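Local coordinates for protein involved in catabolism of external DNA (Legionella pneumophila subsp. pneumophila, PDB 2OO3) that probably methylates N6 of a single adenine in 23S ribosomal RNA, with S-adenosyl-L-methionine as methyl donor, at residues I216-V221 against S275-C280; T191-V196 against N244-F249; S44-Y49 against P123-F128. One frame throughout, in Å; residues are numbered along the deposited sequence.

Contact 1. Residues I216-V221 against S275-C280; sequences ISSKSV and SGSKLC. With SO4 (sulfate ion), chain C.
S220 and G276 carry the straighter of two backbone bonds in this contact: G276 N gives its hydrogen to S220 O over 2.8 Å at 170°. The second runs from K278 N to S218 O and is longer and more bent, at 3.2 Å and 152°. S218 O and S220 O each take a CA-H contact as well, from G276 CA and S275 CA respectively. V221 and S275 form an antiparallel non-hydrogen-bonded pair, after which the chain 276-279 folds into a type I turn lying over 218-220. G276 fits closely there, its CA 3.3 Å from S218 O, backbone on backbone.

A sulfate ion, probably from the crystallisation liquor, is bound by S217, S218, K219 and K278. K278, its chain extended beyond CG, brings NZ to 3.1 Å from sulfate O3. K219 bends at chi3 and chi4 and places NZ 2.9 Å from O1, which S217 OG also reaches. S218 N bonds to O4, joined in the conformer given by S218 OG. The anion probably offsets the repulsion between the two ammonium groups, 6.7 Å apart from NZ to NZ. S217 OG also accepts from K219 N, an ST turn.

Apolar packing is slight: L279 sets CD2 against CA and CB of K219. Separately, L279 CB meets a backbone oxygen, S220 O, at 3.6 Å.

The contact extends the pairing of edge strand 270-275 with strand 220-226. On its other side strand 220-226 meets strand 237-243, and I216 packs on helix 174-188.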
loop_
_atom_site.group_PDB
_atom_site.type_symbol
_atom_site.label_atom_id
_atom_site.label_comp_id
_atom_site.label_asym_id
_atom_site.label_seq_id
_atom_site.Cartn_x
_atom_site.Cartn_y
_atom_site.Cartn_z
ATOM N N ILE A 216 -11.957 15.010 -4.239
ATOM C CA ILE A 216 -12.776 14.136 -3.397
ATOM C C ILE A 216 -12.899 14.670 -1.961
ATOM O O ILE A 216 -14.001 14.727 -1.388
ATOM C CB ILE A 216 -12.226 12.703 -3.414
ATOM C CG1 ILE A 216 -12.257 12.165 -4.855
ATOM C CG2 ILE A 216 -13.026 11.782 -2.448
ATOM C CD1 ILE A 216 -11.588 10.791 -5.024
ATOM N N SER A 217 -11.769 15.090 -1.404
ATOM C CA SER A 217 -11.684 15.505 -0.026
ATOM C C SER A 217 -10.413 16.289 0.214
ATOM O O SER A 217 -9.364 16.016 -0.372
ATOM C CB SER A 217 -11.729 14.276 0.908
ATOM O OG SER A 217 -11.585 14.683 2.251
ATOM N N SER A 218 -10.527 17.278 1.081
ATOM C CA SER A 218 -9.406 18.084 1.514
ATOM C C SER A 218 -8.762 17.521 2.778
ATOM O O SER A 218 -7.733 18.045 3.257
ATOM C CB SER A 218 -9.917 19.480 1.835
ATOM O OG SER A 218 -10.988 19.333 2.747
ATOM N N LYS A 219 -9.342 16.471 3.351
ATOM C CA LYS A 219 -8.689 15.864 4.526
ATOM C C LYS A 219 -7.808 14.759 3.958
ATOM O O LYS A 219 -8.172 13.562 3.994
ATOM C CB LYS A 219 -9.694 15.259 5.511
ATOM C CG LYS A 219 -10.608 16.266 6.219
ATOM C CD LYS A 219 -11.400 15.547 7.324
ATOM C CE LYS A 219 -12.863 15.904 7.290
ATOM N NZ LYS A 219 -13.604 15.165 6.227
ATOM N N SER A 220 -6.670 15.158 3.404
ATOM C CA SER A 220 -5.889 14.241 2.566
ATOM C C SER A 220 -4.399 14.484 2.781
ATOM O O SER A 220 -3.988 15.576 3.218
ATOM C CB SER A 220 -6.237 14.511 1.096
ATOM O OG SER A 220 -5.782 15.811 0.719
ATOM N N VAL A 221 -3.588 13.469 2.516
ATOM C CA VAL A 221 -2.156 13.669 2.432
ATOM C C VAL A 221 -1.654 12.918 1.206
ATOM O O VAL A 221 -2.157 11.820 0.863
ATOM C CB VAL A 221 -1.399 13.326 3.767
ATOM C CG1 VAL A 221 -1.518 11.827 4.136
ATOM C CG2 VAL A 221 0.069 13.695 3.660
ATOM N N SER A 275 -0.198 18.042 2.318
ATOM C CA SER A 275 -1.484 17.767 2.891
ATOM C C SER A 275 -2.541 18.715 2.344
ATOM O O SER A 275 -2.247 19.857 1.922
ATOM C CB SER A 275 -1.386 17.867 4.392
ATOM O OG SER A 275 -0.985 19.181 4.728
ATOM N N GLY A 276 -3.781 18.238 2.354
ATOM C CA GLY A 276 -4.901 19.027 1.863
ATOM C C GLY A 276 -5.191 20.234 2.722
ATOM O O GLY A 276 -4.595 20.424 3.794
ATOM N N SER A 277 -6.155 21.036 2.285
ATOM C CA SER A 277 -6.429 22.301 2.964
ATOM C C SER A 277 -6.989 22.121 4.361
ATOM O O SER A 277 -6.997 23.069 5.156
ATOM C CB SER A 277 -7.355 23.148 2.128
ATOM O OG SER A 277 -8.562 22.461 1.885
ATOM N N LYS A 278 -7.444 20.902 4.661
ATOM C CA LYS A 278 -8.080 20.617 5.933
ATOM C C LYS A 278 -7.285 19.579 6.735
ATOM O O LYS A 278 -7.849 18.856 7.567
ATOM C CB LYS A 278 -9.543 20.185 5.719
ATOM C CG LYS A 278 -10.435 21.303 5.160
ATOM C CD LYS A 278 -11.892 20.835 4.911
ATOM C CE LYS A 278 -12.607 21.829 4.032
ATOM N NZ LYS A 278 -13.976 21.359 3.719
ATOM N N LEU A 279 -5.977 19.527 6.502
ATOM C CA LEU A 279 -5.149 18.499 7.149
ATOM C C LEU A 279 -3.833 19.024 7.694
ATOM O O LEU A 279 -3.080 19.751 7.006
ATOM C CB LEU A 279 -4.923 17.294 6.213
ATOM C CG LEU A 279 -4.829 15.842 6.719
ATOM C CD1 LEU A 279 -3.530 15.580 7.474
ATOM C CD2 LEU A 279 -6.048 15.436 7.555
ATOM N N CYS A 280 -3.591 18.647 8.947
ATOM C CA CYS A 280 -2.358 18.883 9.697
ATOM C C CYS A 280 -2.398 18.043 10.997
ATOM O O CYS A 280 -1.888 16.920 11.080
ATOM C CB CYS A 280 -2.239 20.345 10.106
ATOM S SG CYS A 280 -0.894 20.583 11.304
HETATM S S SO4 C . -13.965 17.433 3.033
HETATM O O1 SO4 C . -13.086 16.447 3.650
HETATM O O2 SO4 C . -15.047 16.726 2.347
HETATM O O3 SO4 C . -14.517 18.281 4.088
HETATM O O4 SO4 C . -13.257 18.243 2.049
#

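Contact 2. Residues T191-V196 against N244-F249; sequences TGLYCV and NPPYTF
L193 packs CG against the backbone oxygen of N244, CG 3.5 Å from N244 O, and reaches on to the ring of P246. The first of these contacts follows from chi1 (-159°), which sets CG anti to the backbone N. Further out, CD1 of L193 comes to 3.9 Å from P246 CG, the two side chains crossing at about a right angle. The proline offers the CG and CD corner of its ring, so this apolar touch is small.

The polar half of the contact belongs to N244. Its ND2 gives a nearly straight hydrogen bond to G192 O, 2.9 Å at 172°. The acceptor lies in the amide plane, while the donor is tilted 30° from the carbonyl plane. ND2 also bonds to S190 O, so this one amide nitrogen holds two carbonyls of the loop leading into strand 193-200.

The contact joins the start of strand 193-200 to the loop after strand 237-243 in the Rossmann-like sheet. Strand 193-200 lies between parallel strand 161-165 and antiparallel strand 237-243; L193 touches L30 and P246 touches L26, both of helix 14-30, and the P246-F249 type II turn leads into helix 249-263.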
loop_
_atom_site.group_PDB
_atom_site.type_symbol
_atom_site.label_atom_id
_atom_site.label_comp_id
_atom_site.label_asym_id
_atom_site.label_seq_id
_atom_site.Cartn_x
_atom_site.Cartn_y
_atom_site.Cartn_z
ATOM N N THR A 191 -16.050 8.605 6.134
ATOM C CA THR A 191 -15.162 8.486 7.287
ATOM C C THR A 191 -14.170 7.329 7.154
ATOM O O THR A 191 -13.325 7.133 8.039
ATOM C CB THR A 191 -15.932 8.329 8.618
ATOM O OG1 THR A 191 -16.720 7.134 8.578
ATOM C CG2 THR A 191 -16.838 9.573 8.902
ATOM N N GLY A 192 -14.254 6.583 6.047
ATOM C CA GLY A 192 -13.309 5.496 5.789
ATOM C C GLY A 192 -11.909 6.039 5.532
ATOM O O GLY A 192 -11.742 7.192 5.113
ATOM N N LEU A 193 -10.907 5.219 5.805
ATOM C CA LEU A 193 -9.507 5.581 5.535
ATOM C C LEU A 193 -9.191 4.964 4.180
ATOM O O LEU A 193 -9.200 3.733 4.055
ATOM C CB LEU A 193 -8.587 5.029 6.631
ATOM C CG LEU A 193 -7.207 5.710 6.771
ATOM C CD1 LEU A 193 -6.460 5.184 7.981
ATOM C CD2 LEU A 193 -6.357 5.554 5.527
ATOM N N TYR A 194 -9.019 5.806 3.163
ATOM C CA TYR A 194 -8.702 5.367 1.799
ATOM C C TYR A 194 -7.204 5.591 1.500
ATOM O O TYR A 194 -6.677 6.672 1.743
ATOM C CB TYR A 194 -9.561 6.141 0.774
ATOM C CG TYR A 194 -11.061 5.897 0.951
ATOM C CD1 TYR A 194 -11.717 4.887 0.240
ATOM C CD2 TYR A 194 -11.822 6.661 1.851
ATOM C CE1 TYR A 194 -13.091 4.653 0.407
ATOM C CE2 TYR A 194 -13.226 6.420 2.020
ATOM C CZ TYR A 194 -13.830 5.417 1.295
ATOM O OH TYR A 194 -15.189 5.170 1.458
ATOM N N CYS A 195 -6.528 4.562 1.007
ATOM C CA CYS A 195 -5.124 4.669 0.667
ATOM C C CYS A 195 -4.922 4.107 -0.736
ATOM O O CYS A 195 -5.081 2.910 -0.967
ATOM C CB CYS A 195 -4.278 3.872 1.651
ATOM S SG CYS A 195 -2.523 3.990 1.326
ATOM N N VAL A 196 -4.558 4.964 -1.680
ATOM C CA VAL A 196 -4.338 4.490 -3.060
ATOM C C VAL A 196 -2.885 4.771 -3.474
ATOM O O VAL A 196 -2.381 5.890 -3.285
ATOM C CB VAL A 196 -5.362 5.106 -4.051
ATOM C CG1 VAL A 196 -5.316 6.629 -4.029
ATOM C CG2 VAL A 196 -5.184 4.561 -5.502
ATOM N N ASN A 244 -8.433 10.836 4.951
ATOM C CA ASN A 244 -8.594 10.639 6.388
ATOM C C ASN A 244 -7.358 10.020 7.030
ATOM O O ASN A 244 -7.452 9.030 7.759
ATOM C CB ASN A 244 -9.881 9.848 6.647
ATOM C CG ASN A 244 -11.121 10.649 6.229
ATOM O OD1 ASN A 244 -11.167 11.880 6.402
ATOM N ND2 ASN A 244 -12.111 9.970 5.669
ATOM N N PRO A 245 -6.172 10.600 6.754
ATOM C CA PRO A 245 -5.019 9.960 7.353
ATOM C C PRO A 245 -5.010 10.122 8.883
ATOM O O PRO A 245 -5.585 11.100 9.417
ATOM C CB PRO A 245 -3.836 10.702 6.725
ATOM C CG PRO A 245 -4.388 12.086 6.415
ATOM C CD PRO A 245 -5.808 11.792 5.953
ATOM N N PRO A 246 -4.379 9.165 9.586
ATOM C CA PRO A 246 -4.336 9.187 11.039
ATOM C C PRO A 246 -3.545 10.341 11.573
ATOM O O PRO A 246 -2.623 10.879 10.901
ATOM C CB PRO A 246 -3.615 7.895 11.390
ATOM C CG PRO A 246 -3.814 6.994 10.146
ATOM C CD PRO A 246 -3.670 7.995 9.045
ATOM N N TYR A 247 -4.002 10.761 12.746
ATOM C CA TYR A 247 -3.215 11.451 13.737
ATOM C C TYR A 247 -1.768 10.959 13.828
ATOM O O TYR A 247 -1.494 9.783 14.191
ATOM C CB TYR A 247 -3.875 11.241 15.117
ATOM C CG TYR A 247 -3.410 12.220 16.177
ATOM C CD1 TYR A 247 -3.463 13.608 15.951
ATOM C CD2 TYR A 247 -2.909 11.761 17.409
ATOM C CE1 TYR A 247 -3.028 14.521 16.932
ATOM C CE2 TYR A 247 -2.475 12.656 18.391
ATOM C CZ TYR A 247 -2.538 14.030 18.145
ATOM O OH TYR A 247 -2.122 14.909 19.122
ATOM N N THR A 248 -0.865 11.875 13.517
ATOM C CA THR A 248 0.579 11.694 13.625
ATOM C C THR A 248 1.214 11.035 12.394
ATOM O O THR A 248 2.442 10.949 12.307
ATOM C CB THR A 248 1.029 10.938 14.915
ATOM O OG1 THR A 248 0.745 9.538 14.766
ATOM C CG2 THR A 248 0.350 11.508 16.189
ATOM N N PHE A 249 0.397 10.588 11.440
ATOM C CA PHE A 249 0.926 9.892 10.259
ATOM C C PHE A 249 1.837 10.775 9.383
ATOM O O PHE A 249 2.871 10.310 8.938
ATOM C CB PHE A 249 -0.230 9.304 9.417
ATOM C CG PHE A 249 0.223 8.672 8.139
ATOM C CD1 PHE A 249 0.699 7.366 8.129
ATOM C CD2 PHE A 249 0.204 9.396 6.952
ATOM C CE1 PHE A 249 1.126 6.771 6.935
ATOM C CE2 PHE A 249 0.645 8.833 5.765
ATOM C CZ PHE A 249 1.123 7.514 5.759
#

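Contact 3. Residues S44-Y49 against P123-F128; sequences SGRGIY and PTEYNF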
loop_
_atom_site.group_PDB
_atom_site.type_symbol
_atom_site.label_atom_id
_atom_site.label_comp_id
_atom_site.label_asym_id
_atom_site.label_seq_id
_atom_site.Cartn_x
_atom_site.Cartn_y
_atom_site.Cartn_z
ATOM N N SER A 44 -5.504 -7.579 -4.642
ATOM C CA SER A 44 -4.690 -8.313 -3.669
ATOM C C SER A 44 -3.479 -9.092 -4.206
ATOM O O SER A 44 -2.567 -9.415 -3.439
ATOM C CB SER A 44 -5.576 -9.258 -2.854
ATOM O OG SER A 44 -6.621 -8.518 -2.270
ATOM N N GLY A 45 -3.490 -9.431 -5.490
ATOM C CA GLY A 45 -2.433 -10.234 -6.090
ATOM C C GLY A 45 -2.370 -11.639 -5.498
ATOM O O GLY A 45 -3.363 -12.160 -5.007
ATOM N N ARG A 46 -1.209 -12.272 -5.520
ATOM C CA ARG A 46 -1.132 -13.657 -5.055
ATOM C C ARG A 46 -0.777 -13.758 -3.574
ATOM O O ARG A 46 -0.854 -14.842 -2.993
ATOM C CB ARG A 46 -0.158 -14.456 -5.913
ATOM C CG ARG A 46 1.245 -13.941 -5.859
ATOM C CD ARG A 46 2.213 -14.844 -6.623
ATOM N NE ARG A 46 1.852 -15.011 -8.031
ATOM C CZ ARG A 46 2.362 -15.956 -8.822
ATOM N NH1 ARG A 46 3.256 -16.825 -8.336
ATOM N NH2 ARG A 46 1.977 -16.040 -10.091
ATOM N N GLY A 47 -0.398 -12.647 -2.951
ATOM C CA GLY A 47 -0.252 -12.609 -1.472
ATOM C C GLY A 47 1.154 -12.849 -0.914
ATOM O O GLY A 47 1.497 -12.309 0.103
ATOM N N ILE A 48 1.922 -13.731 -1.537
ATOM C CA ILE A 48 3.318 -13.993 -1.183
ATOM C C ILE A 48 4.096 -14.167 -2.498
ATOM O O ILE A 48 3.540 -14.618 -3.506
ATOM C CB ILE A 48 3.514 -15.247 -0.235
ATOM C CG1 ILE A 48 3.160 -16.564 -0.953
ATOM C CG2 ILE A 48 2.677 -15.114 1.058
ATOM C CD1 ILE A 48 3.291 -17.869 -0.066
ATOM N N TYR A 49 5.366 -13.786 -2.483
ATOM C CA TYR A 49 6.198 -13.739 -3.701
ATOM C C TYR A 49 7.491 -14.471 -3.464
ATOM O O TYR A 49 8.238 -14.149 -2.521
ATOM C CB TYR A 49 6.442 -12.267 -4.135
ATOM C CG TYR A 49 5.107 -11.624 -4.431
ATOM C CD1 TYR A 49 4.538 -11.714 -5.711
ATOM C CD2 TYR A 49 4.367 -11.014 -3.426
ATOM C CE1 TYR A 49 3.298 -11.190 -5.990
ATOM C CE2 TYR A 49 3.108 -10.482 -3.693
ATOM C CZ TYR A 49 2.583 -10.584 -4.988
ATOM O OH TYR A 49 1.336 -10.091 -5.272
ATOM N N PRO A 123 -7.114 -15.254 -12.440
ATOM C CA PRO A 123 -7.376 -16.584 -11.899
ATOM C C PRO A 123 -6.176 -17.311 -11.305
ATOM O O PRO A 123 -6.334 -18.000 -10.302
ATOM C CB PRO A 123 -7.980 -17.345 -13.084
ATOM C CG PRO A 123 -7.540 -16.607 -14.282
ATOM C CD PRO A 123 -7.451 -15.180 -13.883
ATOM N N THR A 124 -4.995 -17.191 -11.914
ATOM C CA THR A 124 -3.796 -17.809 -11.334
ATOM C C THR A 124 -3.424 -17.144 -10.012
ATOM O O THR A 124 -3.121 -17.840 -9.025
ATOM C CB THR A 124 -2.583 -17.755 -12.295
ATOM O OG1 THR A 124 -2.935 -18.424 -13.512
ATOM C CG2 THR A 124 -1.376 -18.467 -11.673
ATOM N N GLU A 125 -3.431 -15.810 -10.008
ATOM C CA GLU A 125 -3.102 -15.040 -8.817
ATOM C C GLU A 125 -4.108 -15.338 -7.693
ATOM O O GLU A 125 -3.732 -15.599 -6.543
ATOM C CB GLU A 125 -3.088 -13.540 -9.127
ATOM C CG GLU A 125 -2.061 -13.154 -10.205
ATOM C CD GLU A 125 -0.722 -13.832 -9.963
ATOM O OE1 GLU A 125 -0.007 -13.414 -9.030
ATOM O OE2 GLU A 125 -0.411 -14.821 -10.673
ATOM N N TYR A 126 -5.386 -15.308 -8.049
ATOM C CA TYR A 126 -6.444 -15.640 -7.104
ATOM C C TYR A 126 -6.245 -17.033 -6.503
ATOM O O TYR A 126 -6.394 -17.220 -5.286
ATOM C CB TYR A 126 -7.813 -15.508 -7.772
ATOM C CG TYR A 126 -8.916 -16.206 -7.008
ATOM C CD1 TYR A 126 -9.531 -15.589 -5.903
ATOM C CD2 TYR A 126 -9.352 -17.475 -7.391
ATOM C CE1 TYR A 126 -10.571 -16.255 -5.189
ATOM C CE2 TYR A 126 -10.355 -18.127 -6.706
ATOM C CZ TYR A 126 -10.962 -17.506 -5.605
ATOM O OH TYR A 126 -11.953 -18.188 -4.931
ATOM N N ASN A 127 -5.903 -18.017 -7.346
ATOM C CA ASN A 127 -5.706 -19.371 -6.844
ATOM C C ASN A 127 -4.554 -19.467 -5.853
ATOM O O ASN A 127 -4.630 -20.262 -4.919
ATOM C CB ASN A 127 -5.524 -20.408 -7.976
ATOM C CG ASN A 127 -6.840 -20.732 -8.716
ATOM O OD1 ASN A 127 -6.858 -20.745 -9.943
ATOM N ND2 ASN A 127 -7.925 -20.990 -7.984
ATOM N N PHE A 128 -3.511 -18.650 -6.037
ATOM C CA PHE A 128 -2.408 -18.610 -5.070
ATOM C C PHE A 128 -2.824 -17.918 -3.792
ATOM O O PHE A 128 -2.432 -18.311 -2.723
ATOM C CB PHE A 128 -1.187 -17.882 -5.628
ATOM C CG PHE A 128 -0.305 -18.725 -6.493
ATOM C CD1 PHE A 128 0.518 -19.705 -5.935
ATOM C CD2 PHE A 128 -0.237 -18.495 -7.868
ATOM C CE1 PHE A 128 1.354 -20.478 -6.756
ATOM C CE2 PHE A 128 0.598 -19.261 -8.700
ATOM C CZ PHE A 128 1.390 -20.256 -8.142
HETATM O O HOH W 1 0.063 -10.955 -8.034
#
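R46 grips the E125 carboxylate side-on with two nitrogens, one to each oxygen. NE meets OE1 of E125 at 2.6 Å and 176°, in the guanidinium plane; NH2 meets OE2 at 2.7 Å on its syn lone pair, a more bent bond at 151°. The two flat groups are nearly coplanar. E125 OE1 takes a second donor, a water 2.7 Å away that also hydrogen-bonds Y49 OH. A bend at chi2 turns E125 CD out of the extended course.

The third partner is F128, about one helical turn after E125. Its ring stacks under the guanidinium at 23° between planes, an off-centre cation-pi contact with R46 CZ 4.2 Å from the ring centroid; NH1 lies over the rim beside CE2. At the base of the side chains, CB of R46 and CB of F128 also touch.

G45 O is buried here without a partner in the model, whereas G45 N bonds to E120, a residue predicted to bind S-adenosyl-L-methionine.

A nearly coplanar bidentate ion pair and an aromatic ring on one face together fix the guanidinium's rotation. They probably keep both charges in place, joining the loop after strand 38-41 to helix 123-129 beside the predicted cofactor site.

Contacts 1 and 2 adjoin, their centres 10 Å apart, and serve the same sheet: K219 O probably accepts from N244 N, and P245 packs against V221 and L279. Their segments alternate along the chain; contact 2 spans the step from parallel to antiparallel strands, contact 1 the outer antiparallel pair. Contact 2 is the buried one, a leucine-proline touch and one asparagine amide; contact 1, at the outer edge, is partly buried and joined by backbone bonds, with a sulfate, probably from the crystallisation liquor, bound beside them. Contact 3 lies across the chain's centre, about 34 Å from contact 1 between centres. It is a surface contact of loop and helix, where a salt bridge and cation-pi stack replace strand pairing.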